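Local coordinates for protein C2 toxin component I (Clostridium botulinum, PDB 2J3Z) that transfers ADP-ribose to actin as the enzymatic half of the binary C2 toxin, relying on a separate component for entry into the host cell, at residues 111-116 against 130-135; 189-194 against 215-220; 350-355 against 384-389; 397-402 against 424-429. The protein carries 1 engineered substitution. All blocks are in the same frame, centred on the assembly; numbering follows the deposited sequence.

Contact 1: 111-116 against 130-135; sequences INFSIR and DKVRQQ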
# COMPACT_ATOMS: atom_id res chain seq x y z
N ILE A 111 2.56 -1.67 13.18
CA ILE A 111 2.93 -1.98 14.56
C ILE A 111 3.93 -3.13 14.58
O ILE A 111 3.61 -4.23 14.15
CB ILE A 111 1.69 -2.32 15.46
CG1 ILE A 111 0.73 -1.11 15.58
CG2 ILE A 111 2.17 -2.76 16.85
CD1 ILE A 111 -0.66 -1.47 16.10
N ASN A 112 5.14 -2.87 15.09
CA ASN A 112 6.19 -3.90 15.20
C ASN A 112 6.53 -4.37 16.59
O ASN A 112 7.14 -5.44 16.74
CB ASN A 112 7.49 -3.39 14.58
CG ASN A 112 7.25 -2.66 13.32
OD1 ASN A 112 6.68 -3.22 12.38
ND2 ASN A 112 7.65 -1.38 13.29
N PHE A 113 6.18 -3.58 17.60
CA PHE A 113 6.35 -3.97 18.99
C PHE A 113 5.24 -4.93 19.41
O PHE A 113 4.18 -4.97 18.79
CB PHE A 113 6.39 -2.73 19.91
CG PHE A 113 5.23 -1.79 19.71
CD1 PHE A 113 4.04 -1.94 20.44
CD2 PHE A 113 5.31 -0.74 18.78
CE1 PHE A 113 2.96 -1.07 20.25
CE2 PHE A 113 4.21 0.15 18.58
CZ PHE A 113 3.05 -0.03 19.32
N SER A 114 5.49 -5.70 20.48
CA SER A 114 4.52 -6.64 21.04
C SER A 114 3.37 -5.89 21.64
O SER A 114 3.58 -4.96 22.45
CB SER A 114 5.13 -7.44 22.20
OG SER A 114 6.50 -7.69 21.99
N ILE A 115 2.16 -6.29 21.28
CA ILE A 115 0.98 -5.68 21.87
C ILE A 115 0.74 -6.33 23.22
O ILE A 115 0.67 -5.64 24.25
CB ILE A 115 -0.23 -5.70 20.89
CG1 ILE A 115 0.04 -4.71 19.75
CG2 ILE A 115 -1.54 -5.36 21.61
CD1 ILE A 115 -0.85 -4.87 18.56
N ARG A 116 0.66 -7.66 23.21
CA ARG A 116 0.42 -8.40 24.45
C ARG A 116 1.73 -8.71 25.17
O ARG A 116 2.80 -8.70 24.57
CB ARG A 116 -0.41 -9.67 24.20
CG ARG A 116 -1.85 -9.36 23.78
CD ARG A 116 -2.83 -10.50 23.98
NE ARG A 116 -2.86 -11.40 22.83
CZ ARG A 116 -3.90 -11.63 22.03
NH1 ARG A 116 -5.07 -11.05 22.22
NH2 ARG A 116 -3.75 -12.47 21.01
N ASP A 130 -1.70 3.47 24.51
CA ASP A 130 -1.30 4.82 24.11
C ASP A 130 -0.35 4.80 22.93
O ASP A 130 -0.52 5.58 21.99
CB ASP A 130 -0.64 5.60 25.26
CG ASP A 130 -0.25 7.04 24.84
OD1 ASP A 130 -1.16 7.87 24.58
OD2 ASP A 130 0.97 7.33 24.77
N LYS A 131 0.64 3.91 22.96
CA LYS A 131 1.55 3.77 21.83
C LYS A 131 0.84 3.36 20.56
O LYS A 131 1.22 3.85 19.48
CB LYS A 131 2.71 2.81 22.13
CG LYS A 131 3.94 3.46 22.77
CD LYS A 131 5.04 2.45 23.14
CE LYS A 131 4.73 1.74 24.48
NZ LYS A 131 5.82 0.87 25.08
N VAL A 132 -0.16 2.46 20.63
CA VAL A 132 -0.84 2.07 19.37
C VAL A 132 -1.77 3.17 18.81
O VAL A 132 -1.81 3.37 17.58
CB VAL A 132 -1.42 0.61 19.27
CG1 VAL A 132 -1.15 -0.21 20.49
CG2 VAL A 132 -2.90 0.58 18.82
N ARG A 133 -2.46 3.86 19.72
CA ARG A 133 -3.25 5.06 19.40
C ARG A 133 -2.40 6.09 18.67
O ARG A 133 -2.82 6.60 17.64
CB ARG A 133 -3.83 5.68 20.66
CG ARG A 133 -4.89 4.82 21.34
CD ARG A 133 -5.60 5.66 22.37
NE ARG A 133 -6.22 4.90 23.47
CZ ARG A 133 -7.47 5.05 23.89
NH1 ARG A 133 -8.30 5.91 23.28
NH2 ARG A 133 -7.92 4.34 24.90
N GLN A 134 -1.21 6.36 19.18
CA GLN A 134 -0.30 7.30 18.52
C GLN A 134 0.08 6.83 17.13
O GLN A 134 0.14 7.65 16.21
CB GLN A 134 0.96 7.60 19.35
CG GLN A 134 1.69 8.92 18.92
CD GLN A 134 0.96 10.26 19.35
OE1 GLN A 134 -0.08 10.23 20.01
NE2 GLN A 134 1.54 11.41 18.95
N GLN A 135 0.33 5.54 16.95
CA GLN A 135 0.63 5.06 15.60
C GLN A 135 -0.56 5.06 14.64
O GLN A 135 -0.42 5.47 13.47
CB GLN A 135 1.27 3.66 15.60
CG GLN A 135 2.79 3.70 15.80
CD GLN A 135 3.52 2.98 14.69
OE1 GLN A 135 3.01 2.91 13.58
NE2 GLN A 135 4.72 2.43 14.97

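Contact 2: 189-194 against 215-220; sequences QGFSII and LSQELD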
# COMPACT_ATOMS: atom_id res chain seq x y z
N GLN A 189 -8.92 -6.52 -3.52
CA GLN A 189 -7.64 -5.97 -3.10
C GLN A 189 -7.78 -4.49 -2.94
O GLN A 189 -8.69 -3.90 -3.49
CB GLN A 189 -6.59 -6.22 -4.17
CG GLN A 189 -6.21 -7.67 -4.27
CD GLN A 189 -5.02 -7.90 -5.18
OE1 GLN A 189 -5.14 -8.52 -6.24
NE2 GLN A 189 -3.88 -7.38 -4.77
N GLY A 190 -6.89 -3.88 -2.18
CA GLY A 190 -6.76 -2.43 -2.23
C GLY A 190 -7.63 -1.55 -1.36
O GLY A 190 -7.60 -0.36 -1.55
N PHE A 191 -8.41 -2.10 -0.43
CA PHE A 191 -9.16 -1.23 0.50
C PHE A 191 -8.25 -0.75 1.62
O PHE A 191 -7.26 -1.38 1.94
CB PHE A 191 -10.44 -1.89 1.07
CG PHE A 191 -11.45 -2.30 0.01
CD1 PHE A 191 -12.02 -1.35 -0.85
CD2 PHE A 191 -11.80 -3.63 -0.15
CE1 PHE A 191 -12.94 -1.73 -1.85
CE2 PHE A 191 -12.72 -4.06 -1.12
CZ PHE A 191 -13.29 -3.10 -1.98
N SER A 192 -8.60 0.39 2.20
CA SER A 192 -7.92 0.82 3.39
C SER A 192 -8.84 0.84 4.61
O SER A 192 -10.07 0.84 4.51
CB SER A 192 -7.27 2.18 3.18
OG SER A 192 -8.26 3.14 2.86
N ILE A 193 -8.21 0.84 5.78
CA ILE A 193 -8.90 1.12 7.00
C ILE A 193 -8.31 2.41 7.59
O ILE A 193 -7.10 2.63 7.54
CB ILE A 193 -8.86 -0.09 7.99
CG1 ILE A 193 -9.93 0.04 9.06
CG2 ILE A 193 -7.48 -0.30 8.60
CD1 ILE A 193 -11.34 -0.30 8.54
N ILE A 194 -9.18 3.26 8.11
CA ILE A 194 -8.77 4.43 8.87
C ILE A 194 -9.18 4.23 10.33
O ILE A 194 -10.37 4.33 10.66
CB ILE A 194 -9.43 5.68 8.31
CG1 ILE A 194 -9.07 5.80 6.81
CG2 ILE A 194 -9.06 6.92 9.15
CD1 ILE A 194 -10.02 6.63 5.98
N LEU A 215 -13.88 1.92 6.36
CA LEU A 215 -13.30 1.33 5.19
C LEU A 215 -13.24 2.44 4.14
O LEU A 215 -14.22 3.16 3.88
CB LEU A 215 -14.14 0.14 4.74
CG LEU A 215 -13.59 -0.78 3.65
CD1 LEU A 215 -12.60 -1.80 4.21
CD2 LEU A 215 -14.76 -1.51 3.02
N SER A 216 -12.07 2.61 3.54
CA SER A 216 -11.95 3.62 2.52
C SER A 216 -11.15 3.03 1.37
O SER A 216 -11.05 1.82 1.27
CB SER A 216 -11.27 4.88 3.05
OG SER A 216 -11.58 5.96 2.17
N GLN A 217 -10.58 3.91 0.54
CA GLN A 217 -9.72 3.50 -0.54
C GLN A 217 -8.81 4.68 -0.93
O GLN A 217 -9.28 5.79 -1.12
CB GLN A 217 -10.57 3.04 -1.74
CG GLN A 217 -9.76 2.63 -2.92
CD GLN A 217 -10.14 1.28 -3.50
OE1 GLN A 217 -9.28 0.56 -4.04
NE2 GLN A 217 -11.44 0.93 -3.42
N GLU A 218 -7.52 4.42 -1.07
CA GLU A 218 -6.61 5.46 -1.56
C GLU A 218 -6.58 5.45 -3.08
O GLU A 218 -6.72 4.40 -3.70
CB GLU A 218 -5.20 5.22 -1.01
CG GLU A 218 -5.12 5.43 0.49
CD GLU A 218 -3.71 5.39 1.04
OE1 GLU A 218 -3.16 6.45 1.42
OE2 GLU A 218 -3.15 4.28 1.12
N LEU A 219 -6.39 6.63 -3.66
CA LEU A 219 -6.09 6.78 -5.07
C LEU A 219 -4.66 6.30 -5.35
O LEU A 219 -3.69 7.04 -5.14
CB LEU A 219 -6.31 8.22 -5.51
CG LEU A 219 -6.15 8.53 -7.00
CD1 LEU A 219 -7.12 7.69 -7.82
CD2 LEU A 219 -6.35 10.01 -7.24
N ASP A 220 -4.56 5.06 -5.83
CA ASP A 220 -3.29 4.39 -5.98
C ASP A 220 -3.35 3.53 -7.23
O ASP A 220 -4.25 2.70 -7.39
CB ASP A 220 -3.04 3.52 -4.73
CG ASP A 220 -1.67 2.85 -4.71
OD1 ASP A 220 -0.91 2.84 -5.71
OD2 ASP A 220 -1.39 2.28 -3.63
O HOH W 1 -6.35 1.75 -0.61

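Contact 3: 350-355 against 384-389; sequences SLKSTP and FQDEQE. With SO4 (sulfate ion), chain O.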
# COMPACT_ATOMS: atom_id res chain seq x y z
N SER A 350 6.86 8.61 -9.64
CA SER A 350 6.01 8.17 -10.76
C SER A 350 4.68 7.64 -10.23
O SER A 350 4.62 7.16 -9.11
CB SER A 350 6.70 7.08 -11.59
OG SER A 350 5.89 6.61 -12.68
N LEU A 351 3.64 7.70 -11.06
CA LEU A 351 2.38 7.02 -10.78
C LEU A 351 2.57 5.50 -10.79
O LEU A 351 1.76 4.77 -10.19
CB LEU A 351 1.29 7.45 -11.79
CG LEU A 351 0.79 8.89 -11.63
CD1 LEU A 351 -0.49 9.18 -12.42
CD2 LEU A 351 0.56 9.21 -10.16
N LYS A 352 3.61 5.04 -11.49
CA LYS A 352 3.92 3.61 -11.65
C LYS A 352 4.85 3.17 -10.52
O LYS A 352 5.89 3.82 -10.28
CB LYS A 352 4.54 3.32 -13.04
CG LYS A 352 3.58 3.58 -14.20
CD LYS A 352 4.23 3.53 -15.59
CE LYS A 352 4.06 2.19 -16.28
NZ LYS A 352 3.89 2.32 -17.81
N SER A 353 4.47 2.10 -9.82
CA SER A 353 5.23 1.57 -8.68
C SER A 353 6.58 0.98 -9.09
O SER A 353 7.55 1.07 -8.33
CB SER A 353 4.41 0.49 -7.95
OG SER A 353 4.34 -0.71 -8.73
N THR A 354 6.65 0.38 -10.29
CA THR A 354 7.81 -0.40 -10.72
C THR A 354 8.25 -0.18 -12.19
O THR A 354 8.18 -1.13 -12.98
CB THR A 354 7.56 -1.93 -10.49
OG1 THR A 354 6.89 -2.10 -9.23
CG2 THR A 354 8.88 -2.75 -10.49
N PRO A 355 8.76 1.04 -12.53
CA PRO A 355 9.31 1.19 -13.90
C PRO A 355 10.40 0.13 -14.04
O PRO A 355 11.20 -0.05 -13.10
CB PRO A 355 9.92 2.59 -13.92
CG PRO A 355 9.38 3.30 -12.65
CD PRO A 355 8.92 2.27 -11.71
N PHE A 384 9.49 12.62 -22.08
CA PHE A 384 8.90 11.96 -20.91
C PHE A 384 7.67 11.13 -21.32
O PHE A 384 6.64 11.10 -20.61
CB PHE A 384 8.56 13.00 -19.86
CG PHE A 384 9.76 13.48 -19.09
CD1 PHE A 384 10.72 14.30 -19.72
CD2 PHE A 384 9.95 13.10 -17.74
CE1 PHE A 384 11.86 14.73 -19.02
CE2 PHE A 384 11.07 13.53 -17.02
CZ PHE A 384 12.03 14.34 -17.65
N GLN A 385 7.82 10.42 -22.44
CA GLN A 385 6.65 9.91 -23.18
C GLN A 385 5.75 8.88 -22.45
O GLN A 385 4.55 8.83 -22.74
CB GLN A 385 7.02 9.59 -24.64
CG GLN A 385 7.29 10.91 -25.45
CD GLN A 385 8.36 10.78 -26.55
OE1 GLN A 385 8.53 9.70 -27.13
NE2 GLN A 385 9.06 11.88 -26.86
N ASP A 386 6.29 8.10 -21.50
CA ASP A 386 5.41 7.35 -20.58
C ASP A 386 5.94 7.12 -19.15
O ASP A 386 5.59 6.14 -18.49
CB ASP A 386 4.87 6.03 -21.20
CG ASP A 386 3.64 5.48 -20.42
OD1 ASP A 386 2.58 6.16 -20.37
OD2 ASP A 386 3.73 4.36 -19.83
N GLU A 387 6.77 8.04 -18.64
CA GLU A 387 7.27 7.89 -17.27
C GLU A 387 6.24 8.18 -16.20
O GLU A 387 6.42 7.74 -15.04
CB GLU A 387 8.52 8.73 -17.02
CG GLU A 387 9.83 7.93 -17.20
CD GLU A 387 10.23 7.77 -18.66
OE1 GLU A 387 10.51 6.61 -19.11
OE2 GLU A 387 10.26 8.82 -19.36
N GLN A 388 5.19 8.91 -16.56
CA GLN A 388 4.15 9.29 -15.60
C GLN A 388 4.75 9.89 -14.33
O GLN A 388 4.42 9.48 -13.21
CB GLN A 388 3.26 8.09 -15.27
CG GLN A 388 2.53 7.53 -16.49
CD GLN A 388 1.52 6.52 -16.11
OE1 GLN A 388 1.12 6.46 -14.96
NE2 GLN A 388 1.09 5.69 -17.07
N GLU A 389 5.64 10.85 -14.52
CA GLU A 389 6.38 11.43 -13.41
C GLU A 389 5.66 12.56 -12.71
O GLU A 389 5.13 13.47 -13.35
CB GLU A 389 7.76 11.96 -13.87
CG GLU A 389 8.47 12.73 -12.72
CD GLU A 389 9.92 13.09 -13.00
OE1 GLU A 389 10.52 12.55 -13.94
OE2 GLU A 389 10.47 13.95 -12.25
S SO4 O . 7.44 -0.16 -17.61
O1 SO4 O . 8.67 0.63 -17.48
O2 SO4 O . 7.65 -1.25 -18.57
O3 SO4 O . 6.97 -0.72 -16.32
O4 SO4 O . 6.38 0.74 -18.07

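Contact 4: 397-402 against 424-429; sequences TFKIFR and EGIQNK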
# COMPACT_ATOMS: atom_id res chain seq x y z
N THR A 397 10.05 15.99 2.76
CA THR A 397 10.36 14.93 3.73
C THR A 397 9.41 13.74 3.54
O THR A 397 8.22 13.92 3.23
CB THR A 397 10.26 15.47 5.17
OG1 THR A 397 11.28 16.45 5.39
CG2 THR A 397 10.41 14.35 6.20
N PHE A 398 9.94 12.53 3.70
CA PHE A 398 9.13 11.34 3.61
C PHE A 398 9.03 10.80 5.03
O PHE A 398 10.03 10.30 5.55
CB PHE A 398 9.76 10.28 2.69
CG PHE A 398 10.00 10.75 1.26
CD1 PHE A 398 10.95 10.10 0.46
CD2 PHE A 398 9.28 11.81 0.69
CE1 PHE A 398 11.19 10.52 -0.89
CE2 PHE A 398 9.51 12.23 -0.62
CZ PHE A 398 10.46 11.57 -1.43
N LYS A 399 7.87 10.90 5.68
CA LYS A 399 7.73 10.34 7.04
C LYS A 399 7.12 8.95 7.01
O LYS A 399 5.96 8.81 6.68
CB LYS A 399 6.91 11.23 7.98
CG LYS A 399 6.88 10.69 9.41
CD LYS A 399 6.42 11.72 10.41
CE LYS A 399 6.15 11.11 11.81
NZ LYS A 399 7.42 10.77 12.55
N ILE A 400 7.92 7.96 7.39
CA ILE A 400 7.58 6.53 7.23
C ILE A 400 6.59 6.10 8.31
O ILE A 400 6.82 6.35 9.49
CB ILE A 400 8.86 5.63 7.26
CG1 ILE A 400 9.86 6.02 6.17
CG2 ILE A 400 8.50 4.13 7.16
CD1 ILE A 400 11.25 5.31 6.31
N PHE A 401 5.47 5.50 7.91
CA PHE A 401 4.51 4.99 8.89
C PHE A 401 4.33 3.44 8.84
O PHE A 401 3.78 2.86 9.76
CB PHE A 401 3.16 5.74 8.84
CG PHE A 401 2.39 5.59 7.54
CD1 PHE A 401 1.34 4.67 7.44
CD2 PHE A 401 2.69 6.39 6.43
CE1 PHE A 401 0.63 4.53 6.25
CE2 PHE A 401 1.99 6.26 5.22
CZ PHE A 401 0.94 5.33 5.14
N ARG A 402 4.81 2.79 7.78
CA ARG A 402 4.66 1.34 7.67
C ARG A 402 5.64 0.76 6.65
O ARG A 402 5.85 1.37 5.61
CB ARG A 402 3.22 0.95 7.25
CG ARG A 402 2.97 -0.54 7.14
CD ARG A 402 1.52 -0.86 6.83
NE ARG A 402 1.18 -0.52 5.46
CZ ARG A 402 0.02 -0.77 4.88
NH1 ARG A 402 -0.94 -1.38 5.57
NH2 ARG A 402 -0.18 -0.43 3.61
N GLU A 424 4.31 9.44 4.22
CA GLU A 424 3.69 10.71 3.88
C GLU A 424 4.71 11.75 3.44
O GLU A 424 5.70 11.99 4.15
CB GLU A 424 3.03 11.28 5.11
CG GLU A 424 1.83 10.49 5.59
CD GLU A 424 1.15 11.20 6.74
OE1 GLU A 424 0.93 12.44 6.68
OE2 GLU A 424 0.85 10.50 7.71
N GLY A 425 4.47 12.36 2.28
CA GLY A 425 5.25 13.50 1.83
C GLY A 425 4.88 14.68 2.70
O GLY A 425 3.71 15.02 2.79
N ILE A 426 5.88 15.27 3.36
CA ILE A 426 5.71 16.42 4.28
C ILE A 426 6.61 17.57 3.82
O ILE A 426 7.79 17.34 3.52
CB ILE A 426 6.08 16.09 5.75
CG1 ILE A 426 5.33 14.85 6.26
CG2 ILE A 426 5.78 17.26 6.65
CD1 ILE A 426 5.48 14.58 7.77
N GLN A 427 6.06 18.78 3.75
CA GLN A 427 6.84 19.95 3.31
C GLN A 427 6.81 21.09 4.34
O GLN A 427 5.89 21.90 4.39
CB GLN A 427 6.40 20.41 1.90
CG GLN A 427 6.52 19.31 0.78
CD GLN A 427 5.77 19.66 -0.52
OE1 GLN A 427 4.83 20.45 -0.51
NE2 GLN A 427 6.19 19.07 -1.63
N ASN A 428 7.84 21.11 5.18
CA ASN A 428 8.12 22.20 6.09
C ASN A 428 8.93 23.10 5.17
O ASN A 428 10.13 22.89 4.90
CB ASN A 428 8.90 21.71 7.29
CG ASN A 428 8.43 20.36 7.80
OD1 ASN A 428 9.17 19.38 7.72
ND2 ASN A 428 7.21 20.30 8.33
N LYS A 429 8.24 24.11 4.67
CA LYS A 429 8.50 24.53 3.31
C LYS A 429 8.58 25.99 3.11
O LYS A 429 7.55 26.67 3.10
CB LYS A 429 7.37 23.92 2.43
CG LYS A 429 6.93 24.65 1.16
CD LYS A 429 5.52 24.20 0.77
CE LYS A 429 4.44 24.55 1.83
NZ LYS A 429 3.16 23.81 1.59

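Contact 1: 111-116 against 130-135
Phe113 and Ile111 reach across from an irregular loop to one flank of helix 126-136, within the N-terminal ADP-ribosyltransferase-like domain. The first shell is almost wholly apolar. CD1, the tip of Ile111, rests 3.9 Å from CB of Val132, with Val132 CG2 slightly farther off, so the branched head of the valine takes the end of the longer isoleucine arm. Phe113 works mainly with its rim: CE1 lies 4.2 Å from Val132 CG1, which sits near the ring plane, and the amide end of Gln135 approaches another part of the same edge. Lys131 brings only its first methylene to this ring, on a slant, CB being 4.0 Å from Phe113 CZ.

Phe113 can point at the helix because its CG stands between the backbone N and the carbonyl carbon (chi1 52°). Farther out, the buried side of the contact is closed by strand 206-216, where Ile209 touches both Val132 and Ile115. At the end of 111-116, Arg116 forms a salt bridge to Asp121, farther along the same loop, and a cation-pi contact with Tyr208. From within the same loop, Ile111 CG2 sits over the centre of the Phe113 ring, 3.7 Å above its plane.

Contact 2: 189-194 against 215-220
The ring of Phe191 has Ser216 O at its edge, near the plane, and the amide of Gln217 slanting against it, the two planes 68° apart. Leu215 CD1 lies oblique to the ring, 3.8 Å from Phe191 CB at its root. Beyond the segments, the ring of Phe172 meets this one, the planes about 20° apart.

Next, Ser192 and Ser216 are gripped by a pair of backbone bonds, Ser192 N to Ser216 O at 3.0 Å and Ser216 N to Ser192 O at 2.8 Å. This is the open end of the beta hairpin of strands 192-203 and 206-216, and the two serines form an antiparallel hydrogen-bonded pair. Ile193 and Leu215 follow as a non-hydrogen-bonded pair on the other face, both resting on Thr166 of strand 162-168. On the serine face, Ile194 CD1 packs 3.6 Å from Ser216 CB, while Ser192 OG, set between its backbone N and carbonyl carbon (chi1 61°), bonds the carboxylate of Glu140.

Beyond the open end the two segments part, and a water spans the gap, donating to Gly190 O at 2.6 Å and accepting from Glu218 N at 3.0 Å. The Glu218 carboxylate turns to Thr142, Arg366 and Arg368.

Contact 3: 350-355 against 384-389
Ser350 swings OG to the far side from its own backbone N (chi1 179°), which places the hydroxyl in line with Glu387 O. It donates there at 2.7 Å, in the carbonyl plane. Ser350 OG also accepts from Lys352 N at 3.0 Å, closing an ST turn, so OG is held from both segments at once. Beside it Leu351 N gives a bond of 2.9 Å to Gln388 O, met nearly head-on.

Lys352 bends at its last two torsions (chi3 97°, chi4 146°), and this carries NZ to Asp386 OD2 in a salt bridge of 2.9 Å. NZ also bonds to a sulfate oxygen, O4, at 3.0 Å; Ser356 N holds the same ion, which probably came from the crystallisation liquor. Gln388, extended beyond CG, crosses both Leu351 and Lys352 at about a right angle. Its OE1 lies 3.3 Å from Leu351 CB and takes its hydrogen bond from Ser226 N.

Glu387-Gln388-Glu389 fits the E-x-E signature of this toxin family, and Ser350 ends a Ser-Thr-Ser sequence consistent with the family's other hallmark. The contact lies where strands 347-350 and 389-392 meet, with Leu351 packed on Leu295 of strand 295-301 and on Phe377 of strand 375-377.

Contact 4: 397-402 against 424-429
Glu424 opens the pairing opposite Lys399, and its backbone is bonded in both directions: Glu424 N gives to Lys399 O at 3.0 Å, and Glu424 O takes Lys399 N at 2.9 Å. The second of these is the straighter, at 170° about the hydrogen. The edge of the Phe401 ring also faces Glu424 N, CE2 standing 4.1 Å away. The glutamate's carboxylate belongs to a different neighbour, Gln139, through OE2.

Gly425 comes next, paired with Phe398 without hydrogen bonds between them. Its CA lies 3.3 Å from Thr397 O, a CA-H...O contact. Phe398 leaves on the face opposite Thr397 and Lys399, and meets the ring of Phe365 edge to face.

Ile426 repeats the double grip, now with Thr397. Both bonds, Thr397 N to Ile426 O and Ile426 N to Thr397 O, measure 2.7 Å. With CG1 turned to the side of its backbone N (chi1 -54°), Ile426 sends CD1 to within 3.6 Å of Lys399 CB and lies alongside the lysine's aliphatic chain, pointing the same way. The lysine continues past this cover and ends with NZ bonded to Gly338 O.

Gln427 turns back to Ser396 and Ile374, and after it Asn428 brushes the Thr397 side chain only loosely. The whole is the open end of the long antiparallel hairpin 397-411/414-426, which carries a classic beta bulge where Phe401 and Arg402 both face Asp422.

Overall arrangement
The four contacts come in series along the chain. Contacts 1 and 2 belong to the N-terminal ADP-ribosyltransferase-like half and share strand 206-216, which backs the helix of contact 1 and forms part of contact 2. Contacts 3 and 4, with centres about 21 Å apart, lie in the C-terminal half, which bears the E-x-E signature. Contacts 2 and 4 each mark the open end of a long hairpin, one in each half, as expected of two related folds. Contact 1 comes up against contact 4 where the Gln135 side chain packs near Phe401, one of the places where the halves adjoin; contacts 1 and 3 lie on opposite sides of the chain's centre, their centres about 35 Å apart.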